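PDB 4EGV: acetyl-CoA acetyltransferase from Mycobacterium smegmatis, which belongs to the thiolase family and probably has acyltransferase activity, in a monomeric form that carries an additional C-terminal domain. Local coordinates for residues D312-N324 against P347-L359. Numbering follows the deposited sequence.
Sequences DIGASPASVTAVN and PFPVFNICDGTGL
The carboxamide of Asn352 faces the backbone of Ser316 and joins it through two hydrogen bonds. Ser316 N donates to Asn352 OD1 at 2.9 Å, reaching the oxygen from above its carbonyl plane, 41° out of it. Asn352 ND2 returns a fairly straight bond to Ser316 O at 3.2 Å, and here the acceptor lies in the plane of the amide. With CG anti to the backbone N (chi1 174°), the Asn352 side chain extends from its helix to the backbone N and O of Ser316, and the paired bonds fix which way the amide is flipped. Both backbone polar atoms of Ser316 are thus engaged just ahead of helix 317-330, while its hydroxyl is bonded to Glu304. Within the thiolase fold the contact joins this helix, which leads toward edge strand 337-342 of the large mixed sheet, to helix 348-357, which follows that strand; the axes of segments 317-324 and 348-357 cross at -64° and come within 8.9 Å. Beside the amide, Ile353 sends its CD1 tip between the two helices, 3.8 Å from Ser319 CB and 3.9 Å from Val323 CG2, with Tyr415 and Val417 of strand 414-421 adding to this apolar patch. Val320 lays its two methyls against the last turn of 348-357: CG1 lies 3.4 Å from Gly356 O, and CG2 packs near Asn352 O. At the other end the Phe348 ring turns its edge to the Gly314-Ala315 peptide, which lies near the ring plane, with Gly314 O nearest CE1; Leu198 of helix 191-206 touches the same ring.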
ATOM      1  N   ASP A 312      -4.219  -0.294 -19.150  1.00 50.96           N
ATOM      2  CA  ASP A 312      -3.815   1.080 -18.953  1.00 51.22           C
ATOM      3  C   ASP A 312      -2.742   1.115 -17.876  1.00 50.25           C
ATOM      4  O   ASP A 312      -3.000   0.771 -16.740  1.00 50.19           O
ATOM      5  CB  ASP A 312      -5.013   1.902 -18.517  1.00 52.11           C
ATOM      6  CG  ASP A 312      -4.799   3.397 -18.701  1.00 54.83           C
ATOM      7  OD1 ASP A 312      -3.671   3.813 -19.080  1.00 55.63           O
ATOM      8  OD2 ASP A 312      -5.767   4.163 -18.462  1.00 57.77           O
ATOM      9  N   ILE A 313      -1.534   1.518 -18.236  1.00 49.08           N
ATOM     10  CA  ILE A 313      -0.464   1.614 -17.256  1.00 48.28           C
ATOM     11  C   ILE A 313      -0.802   2.656 -16.184  1.00 47.62           C
ATOM     12  O   ILE A 313      -0.422   2.495 -15.026  1.00 47.42           O
ATOM     13  CB  ILE A 313       0.921   1.874 -17.921  1.00 48.20           C
ATOM     14  CG1 ILE A 313       1.305   0.663 -18.774  1.00 48.29           C
ATOM     15  CG2 ILE A 313       2.014   2.093 -16.874  1.00 47.74           C
ATOM     16  CD1 ILE A 313       2.540   0.820 -19.663  1.00 47.35           C
ATOM     17  N   GLY A 314      -1.559   3.678 -16.571  1.00 46.72           N
ATOM     18  CA  GLY A 314      -1.955   4.758 -15.674  1.00 46.17           C
ATOM     19  C   GLY A 314      -3.109   4.489 -14.718  1.00 45.91           C
ATOM     20  O   GLY A 314      -3.521   5.376 -13.972  1.00 45.68           O
ATOM     21  N   ALA A 315      -3.643   3.271 -14.735  1.00 45.82           N
ATOM     22  CA  ALA A 315      -4.726   2.890 -13.839  1.00 45.68           C
ATOM     23  C   ALA A 315      -4.530   1.488 -13.317  1.00 45.60           C
ATOM     24  O   ALA A 315      -3.755   0.710 -13.837  1.00 45.01           O
ATOM     25  CB  ALA A 315      -6.099   3.030 -14.515  1.00 45.57           C
ATOM     26  N   SER A 316      -5.240   1.187 -12.245  1.00 46.01           N
ATOM     27  CA  SER A 316      -5.241  -0.140 -11.665  1.00 45.89           C
ATOM     28  C   SER A 316      -6.689  -0.481 -11.304  1.00 45.31           C
ATOM     29  O   SER A 316      -7.144  -0.144 -10.231  1.00 44.98           O
ATOM     30  CB  SER A 316      -4.299  -0.191 -10.451  1.00 45.71           C
ATOM     31  OG  SER A 316      -4.304  -1.466  -9.843  1.00 46.72           O
ATOM     32  N   PRO A 317      -7.416  -1.123 -12.227  1.00 45.06           N
ATOM     33  CA  PRO A 317      -8.819  -1.478 -12.000  1.00 44.87           C
ATOM     34  C   PRO A 317      -9.021  -2.521 -10.902  1.00 43.93           C
ATOM     35  O   PRO A 317     -10.042  -2.512 -10.273  1.00 43.68           O
ATOM     36  CB  PRO A 317      -9.279  -2.026 -13.356  1.00 45.26           C
ATOM     37  CG  PRO A 317      -8.262  -1.582 -14.319  1.00 45.57           C
ATOM     38  CD  PRO A 317      -6.982  -1.433 -13.596  1.00 45.30           C
ATOM     39  N   ALA A 318      -8.053  -3.400 -10.683  1.00 43.44           N
ATOM     40  CA  ALA A 318      -8.084  -4.372  -9.579  1.00 42.85           C
ATOM     41  C   ALA A 318      -8.140  -3.730  -8.192  1.00 42.51           C
ATOM     42  O   ALA A 318      -8.732  -4.263  -7.283  1.00 42.68           O
ATOM     43  CB  ALA A 318      -6.922  -5.348  -9.668  1.00 42.32           C
ATOM     44  N   SER A 319      -7.551  -2.568  -8.022  1.00 42.32           N
ATOM     45  CA  SER A 319      -7.595  -1.933  -6.724  1.00 42.05           C
ATOM     46  C   SER A 319      -8.971  -1.393  -6.441  1.00 41.68           C
ATOM     47  O   SER A 319      -9.448  -1.433  -5.345  1.00 41.58           O
ATOM     48  CB  SER A 319      -6.526  -0.845  -6.635  1.00 42.15           C
ATOM     49  OG  SER A 319      -5.284  -1.362  -7.076  1.00 41.90           O
ATOM     50  N   VAL A 320      -9.603  -0.870  -7.457  1.00 41.84           N
ATOM     51  CA  VAL A 320     -10.902  -0.271  -7.344  1.00 41.89           C
ATOM     52  C   VAL A 320     -11.937  -1.360  -7.108  1.00 41.85           C
ATOM     53  O   VAL A 320     -12.812  -1.216  -6.276  1.00 41.38           O
ATOM     54  CB  VAL A 320     -11.234   0.492  -8.643  1.00 42.50           C
ATOM     55  CG1 VAL A 320     -12.624   1.131  -8.584  1.00 41.86           C
ATOM     56  CG2 VAL A 320     -10.142   1.510  -8.960  1.00 42.04           C
ATOM     57  N   THR A 321     -11.810  -2.454  -7.843  1.00 41.86           N
ATOM     58  CA  THR A 321     -12.650  -3.605  -7.688  1.00 42.20           C
ATOM     59  C   THR A 321     -12.603  -4.141  -6.263  1.00 42.57           C
ATOM     60  O   THR A 321     -13.645  -4.502  -5.703  1.00 42.92           O
ATOM     61  CB  THR A 321     -12.262  -4.706  -8.683  1.00 42.44           C
ATOM     62  OG1 THR A 321     -12.276  -4.160  -9.996  1.00 41.87           O
ATOM     63  CG2 THR A 321     -13.262  -5.887  -8.653  1.00 42.47           C
ATOM     64  N   ALA A 322     -11.408  -4.177  -5.675  1.00 42.24           N
ATOM     65  CA  ALA A 322     -11.229  -4.614  -4.292  1.00 41.82           C
ATOM     66  C   ALA A 322     -11.973  -3.713  -3.366  1.00 41.46           C
ATOM     67  O   ALA A 322     -12.663  -4.195  -2.489  1.00 41.37           O
ATOM     68  CB  ALA A 322      -9.749  -4.698  -3.898  1.00 41.50           C
ATOM     69  N   VAL A 323     -11.838  -2.407  -3.561  1.00 41.41           N
ATOM     70  CA  VAL A 323     -12.571  -1.431  -2.769  1.00 41.77           C
ATOM     71  C   VAL A 323     -14.078  -1.621  -2.875  1.00 42.21           C
ATOM     72  O   VAL A 323     -14.759  -1.646  -1.874  1.00 41.55           O
ATOM     73  CB  VAL A 323     -12.189   0.003  -3.137  1.00 41.77           C
ATOM     74  CG1 VAL A 323     -13.197   1.001  -2.607  1.00 40.61           C
ATOM     75  CG2 VAL A 323     -10.803   0.342  -2.598  1.00 41.59           C
ATOM     76  N   ASN A 324     -14.582  -1.783  -4.087  1.00 42.97           N
ATOM     77  CA  ASN A 324     -16.008  -1.934  -4.302  1.00 43.78           C
ATOM     78  C   ASN A 324     -16.595  -3.223  -3.767  1.00 44.35           C
ATOM     79  O   ASN A 324     -17.698  -3.213  -3.240  1.00 44.42           O
ATOM     80  CB  ASN A 324     -16.370  -1.754  -5.771  1.00 44.01           C
ATOM     81  CG  ASN A 324     -16.465  -0.297  -6.175  1.00 42.95           C
ATOM     82  OD1 ASN A 324     -16.789   0.560  -5.347  1.00 41.00           O
ATOM     83  ND2 ASN A 324     -16.172  -0.008  -7.447  1.00 39.87           N
ATOM     84  N   PRO A 347       1.890   9.136  -4.771  1.00 39.92           N
ATOM     85  CA  PRO A 347       0.567   9.625  -5.055  1.00 39.40           C
ATOM     86  C   PRO A 347      -0.337   8.681  -5.865  1.00 38.50           C
ATOM     87  O   PRO A 347      -1.536   8.610  -5.616  1.00 38.25           O
ATOM     88  CB  PRO A 347       0.853  10.887  -5.859  1.00 39.35           C
ATOM     89  CG  PRO A 347       2.083  11.354  -5.347  1.00 39.53           C
ATOM     90  CD  PRO A 347       2.897  10.152  -5.086  1.00 40.44           C
ATOM     91  N   PHE A 348       0.236   7.974  -6.822  1.00 37.67           N
ATOM     92  CA  PHE A 348      -0.514   7.155  -7.721  1.00 37.22           C
ATOM     93  C   PHE A 348      -1.576   6.224  -7.096  1.00 37.10           C
ATOM     94  O   PHE A 348      -2.726   6.243  -7.526  1.00 37.41           O
ATOM     95  CB  PHE A 348       0.413   6.395  -8.674  1.00 37.08           C
ATOM     96  CG  PHE A 348      -0.318   5.468  -9.562  1.00 37.92           C
ATOM     97  CD1 PHE A 348      -0.903   5.926 -10.776  1.00 39.12           C
ATOM     98  CD2 PHE A 348      -0.536   4.136  -9.164  1.00 38.01           C
ATOM     99  CE1 PHE A 348      -1.668   5.050 -11.610  1.00 39.36           C
ATOM    100  CE2 PHE A 348      -1.302   3.226  -9.990  1.00 38.25           C
ATOM    101  CZ  PHE A 348      -1.868   3.692 -11.220  1.00 38.35           C
ATOM    102  N   PRO A 349      -1.210   5.387  -6.105  1.00 36.90           N
ATOM    103  CA  PRO A 349      -2.192   4.415  -5.624  1.00 36.60           C
ATOM    104  C   PRO A 349      -3.321   5.047  -4.835  1.00 36.50           C
ATOM    105  O   PRO A 349      -4.340   4.388  -4.596  1.00 36.02           O
ATOM    106  CB  PRO A 349      -1.360   3.465  -4.741  1.00 36.35           C
ATOM    107  CG  PRO A 349      -0.190   4.184  -4.422  1.00 36.86           C
ATOM    108  CD  PRO A 349       0.101   5.176  -5.480  1.00 36.77           C
ATOM    109  N   VAL A 350      -3.129   6.304  -4.432  1.00 36.57           N
ATOM    110  CA  VAL A 350      -4.174   7.086  -3.796  1.00 37.44           C
ATOM    111  C   VAL A 350      -5.052   7.687  -4.853  1.00 37.78           C
ATOM    112  O   VAL A 350      -6.240   7.470  -4.839  1.00 37.74           O
ATOM    113  CB  VAL A 350      -3.646   8.193  -2.865  1.00 37.39           C
ATOM    114  CG1 VAL A 350      -4.801   8.949  -2.260  1.00 37.06           C
ATOM    115  CG2 VAL A 350      -2.789   7.616  -1.770  1.00 37.09           C
ATOM    116  N   PHE A 351      -4.454   8.421  -5.779  1.00 38.79           N
ATOM    117  CA  PHE A 351      -5.153   8.940  -6.956  1.00 40.20           C
ATOM    118  C   PHE A 351      -6.060   7.899  -7.582  1.00 41.03           C
ATOM    119  O   PHE A 351      -7.201   8.164  -7.885  1.00 40.59           O
ATOM    120  CB  PHE A 351      -4.149   9.383  -8.021  1.00 40.11           C
ATOM    121  CG  PHE A 351      -3.625  10.766  -7.829  1.00 40.19           C
ATOM    122  CD1 PHE A 351      -4.447  11.783  -7.348  1.00 40.40           C
ATOM    123  CD2 PHE A 351      -2.318  11.074  -8.168  1.00 39.44           C
ATOM    124  CE1 PHE A 351      -3.963  13.067  -7.183  1.00 40.13           C
ATOM    125  CE2 PHE A 351      -1.833  12.347  -8.014  1.00 40.11           C
ATOM    126  CZ  PHE A 351      -2.662  13.346  -7.524  1.00 40.49           C
ATOM    127  N   ASN A 352      -5.513   6.702  -7.742  1.00 42.43           N
ATOM    128  CA  ASN A 352      -6.129   5.646  -8.470  1.00 43.45           C
ATOM    129  C   ASN A 352      -7.408   5.165  -7.848  1.00 44.12           C
ATOM    130  O   ASN A 352      -8.327   4.821  -8.556  1.00 43.88           O
ATOM    131  CB  ASN A 352      -5.133   4.515  -8.615  1.00 43.40           C
ATOM    132  CG  ASN A 352      -5.738   3.290  -9.255  1.00 44.32           C
ATOM    133  OD1 ASN A 352      -6.076   3.279 -10.453  1.00 43.34           O
ATOM    134  ND2 ASN A 352      -5.886   2.235  -8.447  1.00 44.24           N
ATOM    135  N   ILE A 353      -7.469   5.129  -6.520  1.00 45.44           N
ATOM    136  CA  ILE A 353      -8.711   4.762  -5.841  1.00 46.72           C
ATOM    137  C   ILE A 353      -9.751   5.835  -6.103  1.00 47.81           C
ATOM    138  O   ILE A 353     -10.874   5.548  -6.507  1.00 48.26           O
ATOM    139  CB  ILE A 353      -8.533   4.555  -4.344  1.00 46.58           C
ATOM    140  CG1 ILE A 353      -7.732   3.293  -4.090  1.00 45.74           C
ATOM    141  CG2 ILE A 353      -9.882   4.470  -3.657  1.00 46.17           C
ATOM    142  CD1 ILE A 353      -8.166   2.100  -4.895  1.00 45.50           C
ATOM    143  N   CYS A 354      -9.326   7.076  -5.938  1.00 48.62           N
ATOM    144  CA  CYS A 354     -10.129   8.247  -6.230  1.00 49.44           C
ATOM    145  C   CYS A 354     -10.729   8.341  -7.647  1.00 49.88           C
ATOM    146  O   CYS A 354     -11.860   8.758  -7.816  1.00 50.04           O
ATOM    147  CB  CYS A 354      -9.300   9.483  -5.904  1.00 49.54           C
ATOM    148  SG  CYS A 354      -8.925   9.615  -4.132  1.00 48.41           S
ATOM    149  N   ASP A 355      -9.960   7.951  -8.651  1.00 50.55           N
ATOM    150  CA  ASP A 355     -10.379   7.973 -10.041  1.00 50.91           C
ATOM    151  C   ASP A 355     -11.452   6.979 -10.393  1.00 51.41           C
ATOM    152  O   ASP A 355     -12.342   7.308 -11.146  1.00 51.73           O
ATOM    153  CB  ASP A 355      -9.204   7.682 -10.952  1.00 50.96           C
ATOM    154  CG  ASP A 355      -8.249   8.827 -11.068  1.00 50.41           C
ATOM    155  OD1 ASP A 355      -8.551   9.946 -10.622  1.00 48.15           O
ATOM    156  OD2 ASP A 355      -7.179   8.588 -11.631  1.00 49.89           O
ATOM    157  N   GLY A 356     -11.358   5.756  -9.884  1.00 51.83           N
ATOM    158  CA  GLY A 356     -12.328   4.721 -10.224  1.00 52.18           C
ATOM    159  C   GLY A 356     -13.538   4.643  -9.316  1.00 52.33           C
ATOM    160  O   GLY A 356     -14.449   3.878  -9.562  1.00 51.95           O
ATOM    161  N   THR A 357     -13.551   5.449  -8.269  1.00 52.95           N
ATOM    162  CA  THR A 357     -14.528   5.313  -7.210  1.00 53.72           C
ATOM    163  C   THR A 357     -15.422   6.540  -7.082  1.00 53.90           C
ATOM    164  O   THR A 357     -16.490   6.464  -6.542  1.00 53.57           O
ATOM    165  CB  THR A 357     -13.814   5.037  -5.879  1.00 53.76           C
ATOM    166  OG1 THR A 357     -14.769   4.664  -4.903  1.00 55.47           O
ATOM    167  CG2 THR A 357     -13.125   6.259  -5.357  1.00 53.68           C
ATOM    168  N   GLY A 358     -14.955   7.671  -7.583  1.00 54.46           N
ATOM    169  CA  GLY A 358     -15.669   8.927  -7.483  1.00 55.19           C
ATOM    170  C   GLY A 358     -15.232   9.804  -6.333  1.00 55.70           C
ATOM    171  O   GLY A 358     -15.463  10.995  -6.366  1.00 55.69           O
ATOM    172  N   LEU A 359     -14.629   9.210  -5.307  1.00 56.15           N
ATOM    173  CA  LEU A 359     -14.108   9.928  -4.134  1.00 56.49           C
ATOM    174  C   LEU A 359     -13.230  11.101  -4.542  1.00 56.95           C
ATOM    175  O   LEU A 359     -12.279  10.925  -5.284  1.00 56.99           O
ATOM    176  CB  LEU A 359     -13.223   8.989  -3.319  1.00 56.37           C
ATOM    177  CG  LEU A 359     -13.326   8.824  -1.804  1.00 56.08           C
ATOM    178  CD1 LEU A 359     -12.097   8.263  -1.125  1.00 55.10           C
ATOM    179  CD2 LEU A 359     -14.006   9.896  -1.033  1.00 55.49           C
TER